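PDB 1W7C: lysyl oxidase from Pichia pastoris, which probably oxidises primary amines, lysine side chains among them, to aldehydes by means of a copper ion and a topaquinone cofactor. Local coordinates for residues 538-543 and 635-640; 495-500 and 641-646; 504-509 and 532-537. All coordinates share one frame; numbering follows the deposited sequence. Where two conformers were deposited one is given.

All three contacts lie on the same side of the chain's centre, inside the copper amine oxidase domain. Their centres are about 12 to 13 Å apart. Contacts 1 and 2 each hold a calcium ion, and contact 3 is the base of a hairpin beside them. Leu639 O of contact 1 packs on Ile644 CD1 of contact 2 at 3.6 Å. Asp640 OD1 of contact 1 forms a 2.8 Å salt bridge with Arg506 NE of contact 3. Glu642 and Asn505 pair contact 2 with contact 3 through their backbones. The strands of contact 2 also carry the three histidine ligands of the active-site copper: His488 and His490 on strand 488-498, His654 on strand 642-654.

Contact 1 of 3, residues 538-543 and 635-640; sequences ENEDFN and DDESLD. Unlike the reference sequence in segment 538-543: Asn539 (reference Lys). With CA (calcium ion), chain E.
Glu538 to Glu540 run against residues 635-640 in nearly opposite directions, 153° apart, and neither segment is a regular strand. A single backbone bridge pairs Asn539 with Ser638. Leu639 N donates a nearly straight hydrogen bond of 2.8 Å to Glu538 O. Further along, Glu540 N donates to Glu637 O at 2.9 Å. Water 1 joins Glu538 O to the hydroxyl of Ser638. Asn539 adds a side-chain bond: ND2 reaches Asp636 O at 3.0 Å. Asp636 O lies in the side-chain amide plane of Asn539, while ND2 sits above the Asp636 carbonyl plane.

Glu540 carries the contact. Its CG is set beside the backbone N (chi1 -65°), and the extended chain beyond carries the carboxylate to the calcium ion. Both carboxylate oxygens bind the metal, OE1 at 2.5 Å. Glu540 OE1 also accepts from the backbone N atoms of Asp635 and Glu637, which come from opposite faces of the carboxylate plane. The metal and two N-H groups therefore grip one oxygen and fix the rotation of the group. Asp635 OD2 binds calcium at 2.4 Å and Glu637 OE1 at 2.3 Å. The side chains of Asp635 and Glu637 lie beside that of Glu540 and point the same way. Asp635 OD2 is only 2.9 Å from Glu540 OE1, a closeness the shared cation allows. Phe633 O and two waters complete the shell. Glu540 OE2 also accepts from Lys606 N, and Glu637 OE2 forms a salt bridge with Lys608.

Leu639 crosses Glu540 at about a right angle, its CD2 3.9 Å from Glu540 CG. The calcium ion ties together the loop after strand 526-536 and the loop leading into strand 642-654. Strand 602-606 packs against both, with Thr605 on Glu540 and Leu604 on Leu639.

Contact 2 of 3, residues 495-500 and 641-646; sequences KVDLDV and GEDIVA. With CA (calcium ion), chain D.
Asp497, Asp499 and Asp643 meet around a calcium ion, each giving it one carboxylate oxygen. Asp497 OD1, Asp499 OD1 and Asp643 OD1 all bind the metal at 2.3 Å. Leu498 O and Ile644 O bind it through the backbone, and water 6 is the sixth ligand. The shell is roughly octahedral. Water 6 lies opposite Asp497 OD1, and Ile644 O lies opposite Asp499 OD1. Ile644 N donates to water 6 at 3.0 Å, so one residue supplies a ligand and also holds another. Asp499 OD1 and Asp643 OD1 are 3.3 Å apart, like-charged atoms held close by the cation.

The ion sits where two antiparallel strands, 488-498 and 642-654, diverge in the large beta-sandwich domain of copper amine oxidases. Val496 and Ala646 form the hydrogen-bonded pair next to it. Val496 N donates to Ala646 O at 2.8 Å, and Ala646 N returns a bond to Val496 O. Asp497 is then the centre of an inverse gamma turn, closed by a weak bond from Leu498 N to Val496 O. This turn precedes the two ligands Leu498 O and Asp499 OD1.

Second-shell groups meet the carboxylates. Asp497 CG, anti to the backbone N (chi1 -178°), lies 4.1 Å from Val645 CG2, while Val645 CG1 touches Lys495 CG at 3.7 Å. Lys65 NZ forms salt bridges with OD2 of all three aspartates and probably helps the calcium ion to offset their negative charge. Lys495 NZ pairs with Glu334 on neighbouring strand 329-344.

Contact 3 of 3, residues 504-509 and 532-537; sequences KNRASQ and IAREVF. Unlike the reference sequence in segment 504-509: Gln509 (reference Lys). Unlike the reference sequence in segment 532-537: Phe537 (reference Leu).
Gln509 CG stands between its backbone N and carbonyl carbon (chi1 60°), while Phe537 CG is anti to its own carbonyl carbon (chi1 -72°). These torsions set the two CG atoms. The extended Gln509 chain and the Phe537 side chain then cross at about a right angle. Ring atom CZ of Phe537 lies 3.6 Å from Gln509 OE1, and the amide and ring planes are 43° apart. Strands 504-518 and 526-536 form a beta hairpin, and this contact is its open end. Such hairpin arms reach to the partner subunit in copper amine oxidases. Here Ile532 makes backbone hydrogen bonds to the second subunit.

Gln509 and Glu535 are an antiparallel hydrogen-bonded pair. Gln509 N donates to Glu535 O, and Glu535 N donates back to Gln509 O at 2.8 Å. Ser508 and Val536 form the adjoining non-hydrogen-bonded pair. Beyond it, Phe537 N donates to Ala507 O at 2.9 Å. Gln509 NE2 adds a weak, bent bond to Glu535 OE1 at 3.0 Å, with the amide and carboxylate planes far from parallel.

Phe537 also turns its edge to Ala507. Its CD1 is 3.7 Å from Ala507 O, and Ala507 CB packs beside the same ring atom. Leu604 of strand 602-606 touches both residues. Glu558 on strand 553-559 takes a salt bridge from Arg534 NH2 and, in the Ser508 conformer given, a hydrogen bond with Ser508 OG. Arg534 passes Ser508 on the way, with NE 4.1 Å from Ser508 CB.

Contact 1 of 3, residues 538-543 and 635-640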
loop_
_atom_site.group_PDB
_atom_site.type_symbol
_atom_site.label_atom_id
_atom_site.label_comp_id
_atom_site.label_asym_id
_atom_site.label_seq_id
_atom_site.Cartn_x
_atom_site.Cartn_y
_atom_site.Cartn_z
ATOM N N GLU A 538 6.393 20.498 -20.023
ATOM C CA GLU A 538 6.018 21.745 -20.688
ATOM C C GLU A 538 4.746 21.643 -21.520
ATOM O O GLU A 538 4.083 22.647 -21.718
ATOM C CB GLU A 538 7.185 22.257 -21.554
ATOM C CG GLU A 538 8.401 22.622 -20.729
ATOM C CD GLU A 538 9.503 23.306 -21.521
ATOM O OE1 GLU A 538 9.380 23.456 -22.753
ATOM O OE2 GLU A 538 10.493 23.702 -20.893
ATOM N N ASN A 539 4.448 20.442 -22.025
ATOM C CA ASN A 539 3.397 20.220 -23.016
ATOM C C ASN A 539 2.682 18.938 -22.699
ATOM O O ASN A 539 3.269 18.045 -22.101
ATOM C CB ASN A 539 3.943 20.108 -24.462
ATOM C CG ASN A 539 4.512 21.369 -24.967
ATOM O OD1 ASN A 539 5.630 21.725 -24.610
ATOM N ND2 ASN A 539 3.755 22.083 -25.817
ATOM N N GLU A 540 1.439 18.825 -23.132
ATOM C CA GLU A 540 0.727 17.565 -23.063
ATOM C C GLU A 540 1.528 16.526 -23.877
ATOM O O GLU A 540 1.930 16.777 -25.011
ATOM C CB GLU A 540 -0.672 17.723 -23.660
ATOM C CG GLU A 540 -1.557 18.647 -22.887
ATOM C CD GLU A 540 -2.884 18.953 -23.570
ATOM O OE1 GLU A 540 -2.923 18.937 -24.829
ATOM O OE2 GLU A 540 -3.871 19.209 -22.825
ATOM N N ASP A 541 1.690 15.349 -23.279
ATOM C CA ASP A 541 2.452 14.250 -23.893
ATOM C C ASP A 541 1.458 13.168 -24.314
ATOM O O ASP A 541 0.740 12.616 -23.483
ATOM C CB ASP A 541 3.492 13.731 -22.896
ATOM C CG ASP A 541 4.462 12.760 -23.505
ATOM O OD1 ASP A 541 4.185 12.155 -24.589
ATOM O OD2 ASP A 541 5.575 12.597 -22.976
ATOM N N PHE A 542 1.385 12.867 -25.600
ATOM C CA PHE A 542 0.472 11.851 -26.092
ATOM C C PHE A 542 0.715 10.489 -25.441
ATOM O O PHE A 542 -0.194 9.712 -25.273
ATOM C CB PHE A 542 0.606 11.721 -27.608
ATOM C CG PHE A 542 -0.419 10.825 -28.211
ATOM C CD1 PHE A 542 -1.691 11.293 -28.479
ATOM C CD2 PHE A 542 -0.132 9.496 -28.451
ATOM C CE1 PHE A 542 -2.647 10.459 -28.991
ATOM C CE2 PHE A 542 -1.109 8.634 -28.966
ATOM C CZ PHE A 542 -2.347 9.122 -29.254
ATOM N N ASN A 543 1.966 10.211 -25.089
ATOM C CA ASN A 543 2.356 8.939 -24.484
ATOM C C ASN A 543 1.908 8.792 -23.036
ATOM O O ASN A 543 1.977 7.701 -22.468
ATOM C CB ASN A 543 3.885 8.766 -24.541
ATOM C CG ASN A 543 4.401 8.633 -25.933
ATOM O OD1 ASN A 543 3.698 8.205 -26.831
ATOM N ND2 ASN A 543 5.653 8.984 -26.112
ATOM N N ASP A 635 -3.278 17.139 -27.373
ATOM C CA ASP A 635 -2.997 17.913 -28.589
ATOM C C ASP A 635 -1.876 18.918 -28.344
ATOM O O ASP A 635 -1.817 19.990 -28.936
ATOM C CB ASP A 635 -4.277 18.530 -29.175
ATOM C CG ASP A 635 -5.144 19.212 -28.154
ATOM O OD1 ASP A 635 -6.336 19.471 -28.477
ATOM O OD2 ASP A 635 -4.720 19.526 -27.037
ATOM N N ASP A 636 -0.910 18.489 -27.525
ATOM C CA ASP A 636 0.389 19.149 -27.383
ATOM C C ASP A 636 0.265 20.557 -26.813
ATOM O O ASP A 636 1.144 21.392 -27.016
ATOM C CB ASP A 636 1.121 19.209 -28.734
ATOM C CG ASP A 636 2.544 19.660 -28.608
ATOM O OD1 ASP A 636 3.229 19.153 -27.660
ATOM O OD2 ASP A 636 3.059 20.495 -29.463
ATOM N N GLU A 637 -0.765 20.798 -26.038
ATOM C CA GLU A 637 -0.953 22.129 -25.493
ATOM C C GLU A 637 0.041 22.395 -24.369
ATOM O O GLU A 637 0.449 21.484 -23.662
ATOM C CB GLU A 637 -2.376 22.361 -25.019
ATOM C CG GLU A 637 -3.374 22.439 -26.169
ATOM C CD GLU A 637 -4.807 22.583 -25.704
ATOM O OE1 GLU A 637 -5.236 21.764 -24.875
ATOM O OE2 GLU A 637 -5.517 23.493 -26.191
ATOM N N SER A 638 0.470 23.630 -24.256
ATOM C CA SER A 638 1.346 24.020 -23.163
ATOM C C SER A 638 0.669 23.812 -21.813
ATOM O O SER A 638 -0.489 24.156 -21.616
ATOM C CB SER A 638 1.736 25.489 -23.271
ATOM O OG SER A 638 2.559 25.869 -22.173
ATOM N N LEU A 639 1.441 23.262 -20.895
ATOM C CA LEU A 639 1.016 23.101 -19.506
ATOM C C LEU A 639 1.837 24.023 -18.586
ATOM O O LEU A 639 1.776 23.917 -17.369
ATOM C CB LEU A 639 1.217 21.650 -19.057
ATOM C CG LEU A 639 0.422 20.592 -19.830
ATOM C CD1 LEU A 639 0.849 19.201 -19.358
ATOM C CD2 LEU A 639 -1.062 20.789 -19.725
ATOM N N ASP A 640 2.633 24.902 -19.191
ATOM C CA ASP A 640 3.626 25.671 -18.461
ATOM C C ASP A 640 2.970 26.956 -17.923
ATOM O O ASP A 640 3.055 27.996 -18.527
ATOM C CB ASP A 640 4.801 25.964 -19.423
ATOM C CG ASP A 640 6.024 26.470 -18.730
ATOM O OD1 ASP A 640 5.976 26.699 -17.525
ATOM O OD2 ASP A 640 7.096 26.689 -19.328
HETATM CA CA CA E . -5.348 19.449 -24.769
HETATM O O HOH W 1 4.893 24.854 -23.399
HETATM O O HOH W 2 -0.306 15.721 -26.721
HETATM O O HOH W 3 4.058 16.626 -26.655
HETATM O O HOH W 4 -7.451 19.577 -25.957
HETATM O O HOH W 5 -6.925 19.757 -22.984
#

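Contact 2 of 3, residues 495-500 and 641-646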
loop_
_atom_site.group_PDB
_atom_site.type_symbol
_atom_site.label_atom_id
_atom_site.label_comp_id
_atom_site.label_asym_id
_atom_site.label_seq_id
_atom_site.Cartn_x
_atom_site.Cartn_y
_atom_site.Cartn_z
ATOM N N LYS A 495 -10.316 11.517 -12.504
ATOM C CA LYS A 495 -10.055 12.909 -12.845
ATOM C C LYS A 495 -9.648 13.628 -11.567
ATOM O O LYS A 495 -10.446 13.710 -10.618
ATOM C CB LYS A 495 -11.295 13.548 -13.450
ATOM C CG LYS A 495 -11.074 14.937 -13.985
ATOM C CD LYS A 495 -12.404 15.534 -14.439
ATOM C CE LYS A 495 -12.243 16.907 -15.117
ATOM N NZ LYS A 495 -13.608 17.478 -15.398
ATOM N N VAL A 496 -8.406 14.097 -11.507
ATOM C CA VAL A 496 -7.855 14.725 -10.322
ATOM C C VAL A 496 -7.485 16.153 -10.711
ATOM O O VAL A 496 -6.370 16.435 -11.186
ATOM C CB VAL A 496 -6.604 13.944 -9.805
ATOM C CG1 VAL A 496 -6.087 14.540 -8.517
ATOM C CG2 VAL A 496 -6.897 12.456 -9.599
ATOM N N ASP A 497 -8.428 17.061 -10.538
ATOM C CA ASP A 497 -8.229 18.444 -10.935
ATOM C C ASP A 497 -7.671 19.208 -9.739
ATOM O O ASP A 497 -8.329 20.010 -9.078
ATOM C CB ASP A 497 -9.522 19.036 -11.476
ATOM C CG ASP A 497 -9.377 20.438 -11.941
ATOM O OD1 ASP A 497 -8.204 20.932 -12.079
ATOM O OD2 ASP A 497 -10.412 21.100 -12.226
ATOM N N LEU A 498 -6.387 18.976 -9.509
ATOM C CA LEU A 498 -5.596 19.705 -8.519
ATOM C C LEU A 498 -5.518 21.153 -8.986
ATOM O O LEU A 498 -5.235 21.392 -10.163
ATOM C CB LEU A 498 -4.168 19.097 -8.409
ATOM C CG LEU A 498 -4.082 17.898 -7.454
ATOM C CD1 LEU A 498 -2.940 16.963 -7.902
ATOM C CD2 LEU A 498 -3.870 18.347 -6.039
ATOM N N ASP A 499 -5.651 22.079 -8.054
ATOM C CA ASP A 499 -5.464 23.509 -8.284
ATOM C C ASP A 499 -4.577 23.975 -7.105
ATOM O O ASP A 499 -5.081 24.417 -6.058
ATOM C CB ASP A 499 -6.791 24.281 -8.232
ATOM C CG ASP A 499 -7.641 24.158 -9.473
ATOM O OD1 ASP A 499 -7.212 23.628 -10.524
ATOM O OD2 ASP A 499 -8.830 24.633 -9.399
ATOM N N VAL A 500 -3.285 23.755 -7.222
ATOM C CA VAL A 500 -2.383 24.005 -6.111
ATOM C C VAL A 500 -1.985 25.469 -6.061
ATOM O O VAL A 500 -1.334 25.972 -6.965
ATOM C CB VAL A 500 -1.121 23.110 -6.211
ATOM C CG1 VAL A 500 -0.262 23.319 -4.997
ATOM C CG2 VAL A 500 -1.535 21.666 -6.333
ATOM N N GLY A 641 2.241 26.832 -16.817
ATOM C CA GLY A 641 1.474 27.941 -16.242
ATOM C C GLY A 641 0.053 27.921 -16.786
ATOM O O GLY A 641 -0.371 28.807 -17.525
ATOM N N GLU A 642 -0.660 26.859 -16.464
ATOM C CA GLU A 642 -1.975 26.583 -16.985
ATOM C C GLU A 642 -2.764 25.833 -15.926
ATOM O O GLU A 642 -2.187 25.288 -14.996
ATOM C CB GLU A 642 -1.888 25.767 -18.276
ATOM C CG GLU A 642 -1.220 26.487 -19.440
ATOM C CD GLU A 642 -1.950 27.718 -19.959
ATOM O OE1 GLU A 642 -3.167 27.871 -19.763
ATOM O OE2 GLU A 642 -1.285 28.548 -20.596
ATOM N N ASP A 643 -4.077 25.774 -16.096
ATOM C CA ASP A 643 -4.916 24.920 -15.242
ATOM C C ASP A 643 -4.768 23.492 -15.749
ATOM O O ASP A 643 -5.122 23.183 -16.901
ATOM C CB ASP A 643 -6.347 25.392 -15.349
ATOM C CG ASP A 643 -7.264 24.685 -14.416
ATOM O OD1 ASP A 643 -6.848 23.684 -13.793
ATOM O OD2 ASP A 643 -8.441 25.116 -14.228
ATOM N N ILE A 644 -4.166 22.648 -14.918
ATOM C CA ILE A 644 -3.823 21.281 -15.261
ATOM C C ILE A 644 -4.820 20.358 -14.573
ATOM O O ILE A 644 -5.288 20.600 -13.440
ATOM C CB ILE A 644 -2.370 20.976 -14.794
ATOM C CG1 ILE A 644 -1.383 21.891 -15.522
ATOM C CG2 ILE A 644 -2.014 19.498 -15.029
ATOM C CD1 ILE A 644 0.032 21.818 -15.029
ATOM N N VAL A 645 -5.133 19.277 -15.283
ATOM C CA VAL A 645 -5.883 18.151 -14.734
ATOM C C VAL A 645 -4.993 16.898 -14.883
ATOM O O VAL A 645 -4.376 16.683 -15.938
ATOM C CB VAL A 645 -7.194 17.900 -15.538
ATOM C CG1 VAL A 645 -7.947 16.691 -15.030
ATOM C CG2 VAL A 645 -8.044 19.136 -15.555
ATOM N N ALA A 646 -4.901 16.116 -13.797
ATOM C CA ALA A 646 -4.243 14.817 -13.862
ATOM C C ALA A 646 -5.326 13.751 -13.933
ATOM O O ALA A 646 -6.222 13.713 -13.149
ATOM C CB ALA A 646 -3.345 14.585 -12.660
HETATM CA CA CA D . -6.325 22.217 -12.069
HETATM O O HOH W 6 -4.270 23.501 -12.041
#

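Contact 3 of 3, residues 504-509 and 532-537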
loop_
_atom_site.group_PDB
_atom_site.type_symbol
_atom_site.label_atom_id
_atom_site.label_comp_id
_atom_site.label_asym_id
_atom_site.label_seq_id
_atom_site.Cartn_x
_atom_site.Cartn_y
_atom_site.Cartn_z
ATOM N N LYS A 504 -3.574 28.276 -11.831
ATOM C CA LYS A 504 -2.438 28.358 -12.738
ATOM C C LYS A 504 -1.280 27.576 -12.122
ATOM O O LYS A 504 -0.716 27.998 -11.095
ATOM C CB LYS A 504 -2.023 29.823 -13.016
ATOM C CG LYS A 504 -0.980 29.954 -14.069
ATOM C CD LYS A 504 -0.466 31.400 -14.292
ATOM C CE LYS A 504 0.589 31.483 -15.411
ATOM N NZ LYS A 504 1.004 32.892 -15.650
ATOM N N ASN A 505 -0.943 26.451 -12.757
ATOM C CA ASN A 505 -0.019 25.488 -12.207
ATOM C C ASN A 505 1.018 25.066 -13.253
ATOM O O ASN A 505 0.969 25.456 -14.417
ATOM C CB ASN A 505 -0.777 24.221 -11.710
ATOM C CG ASN A 505 -1.650 24.411 -10.466
ATOM O OD1 ASN A 505 -2.338 23.455 -10.090
ATOM N ND2 ASN A 505 -1.607 25.578 -9.795
ATOM N N ARG A 506 2.005 24.291 -12.779
ATOM C CA ARG A 506 3.003 23.630 -13.622
ATOM C C ARG A 506 3.093 22.210 -13.106
ATOM O O ARG A 506 2.827 21.962 -11.939
ATOM C CB ARG A 506 4.353 24.281 -13.432
ATOM C CG ARG A 506 4.534 25.525 -14.068
ATOM C CD ARG A 506 6.049 25.857 -14.290
ATOM N NE ARG A 506 6.093 27.197 -14.783
ATOM C CZ ARG A 506 5.896 28.274 -14.042
ATOM N NH1 ARG A 506 5.864 28.197 -12.746
ATOM N NH2 ARG A 506 5.898 29.455 -14.641
ATOM N N ALA A 507 3.373 21.267 -13.972
ATOM C CA ALA A 507 3.639 19.906 -13.567
ATOM C C ALA A 507 5.123 19.653 -13.761
ATOM O O ALA A 507 5.694 20.003 -14.774
ATOM C CB ALA A 507 2.843 18.932 -14.412
ATOM N N SER A 508 5.742 19.033 -12.760
ATOM C CA SER A 508 7.170 18.791 -12.790
ATOM C C SER A 508 7.498 17.444 -12.235
ATOM O O SER A 508 6.680 16.788 -11.600
ATOM C CB SER A 508 7.914 19.843 -11.980
ATOM O OG SER A 508 7.648 19.678 -10.585
ATOM N N GLN A 509 8.697 16.980 -12.522
ATOM C CA GLN A 509 9.213 15.787 -11.878
ATOM C C GLN A 509 10.625 16.052 -11.378
ATOM O O GLN A 509 11.420 16.703 -12.069
ATOM C CB GLN A 509 9.238 14.620 -12.870
ATOM C CG GLN A 509 10.065 14.803 -14.062
ATOM C CD GLN A 509 10.006 13.632 -14.982
ATOM O OE1 GLN A 509 9.473 12.559 -14.630
ATOM N NE2 GLN A 509 10.549 13.821 -16.196
ATOM N N ILE A 532 19.308 14.700 -7.869
ATOM C CA ILE A 532 18.011 15.083 -8.413
ATOM C C ILE A 532 18.150 16.145 -9.514
ATOM O O ILE A 532 19.073 16.941 -9.491
ATOM C CB ILE A 532 17.090 15.603 -7.288
ATOM C CG1 ILE A 532 17.762 16.725 -6.441
ATOM C CG2 ILE A 532 16.703 14.427 -6.394
ATOM C CD1 ILE A 532 16.799 17.679 -5.752
ATOM N N ALA A 533 17.174 16.158 -10.415
ATOM C CA ALA A 533 17.055 17.199 -11.439
ATOM C C ALA A 533 15.559 17.465 -11.617
ATOM O O ALA A 533 14.789 16.546 -11.865
ATOM C CB ALA A 533 17.691 16.789 -12.779
ATOM N N ARG A 534 15.143 18.718 -11.449
ATOM C CA ARG A 534 13.755 19.115 -11.697
ATOM C C ARG A 534 13.556 19.314 -13.183
ATOM O O ARG A 534 14.250 20.121 -13.805
ATOM C CB ARG A 534 13.386 20.380 -10.920
ATOM C CG ARG A 534 12.002 20.906 -11.208
ATOM C CD ARG A 534 11.663 22.080 -10.355
ATOM N NE ARG A 534 10.440 22.810 -10.690
ATOM C CZ ARG A 534 10.369 23.779 -11.583
ATOM N NH1 ARG A 534 11.421 24.094 -12.315
ATOM N NH2 ARG A 534 9.255 24.444 -11.755
ATOM N N GLU A 535 12.552 18.639 -13.733
ATOM C CA GLU A 535 12.188 18.779 -15.135
ATOM C C GLU A 535 10.733 19.174 -15.228
ATOM O O GLU A 535 9.912 18.585 -14.591
ATOM C CB GLU A 535 12.415 17.461 -15.897
ATOM C CG GLU A 535 13.831 16.936 -15.827
ATOM C CD GLU A 535 14.099 15.699 -16.683
ATOM O OE1 GLU A 535 13.138 15.010 -17.090
ATOM O OE2 GLU A 535 15.283 15.404 -16.909
ATOM N N VAL A 536 10.436 20.182 -16.029
ATOM C CA VAL A 536 9.065 20.663 -16.217
ATOM C C VAL A 536 8.412 19.918 -17.366
ATOM O O VAL A 536 9.002 19.767 -18.405
ATOM C CB VAL A 536 9.062 22.148 -16.523
ATOM C CG1 VAL A 536 7.633 22.664 -16.778
ATOM C CG2 VAL A 536 9.712 22.906 -15.399
ATOM N N PHE A 537 7.191 19.433 -17.142
ATOM C CA PHE A 537 6.353 18.862 -18.208
ATOM C C PHE A 537 5.729 20.052 -18.957
ATOM O O PHE A 537 4.703 20.593 -18.543
ATOM C CB PHE A 537 5.269 17.949 -17.622
ATOM C CG PHE A 537 5.778 16.653 -17.081
ATOM C CD1 PHE A 537 5.767 16.415 -15.741
ATOM C CD2 PHE A 537 6.154 15.623 -17.913
ATOM C CE1 PHE A 537 6.213 15.238 -15.218
ATOM C CE2 PHE A 537 6.559 14.405 -17.378
ATOM C CZ PHE A 537 6.615 14.231 -16.042
HETATM O O HOH W 7 3.970 22.354 -16.549
#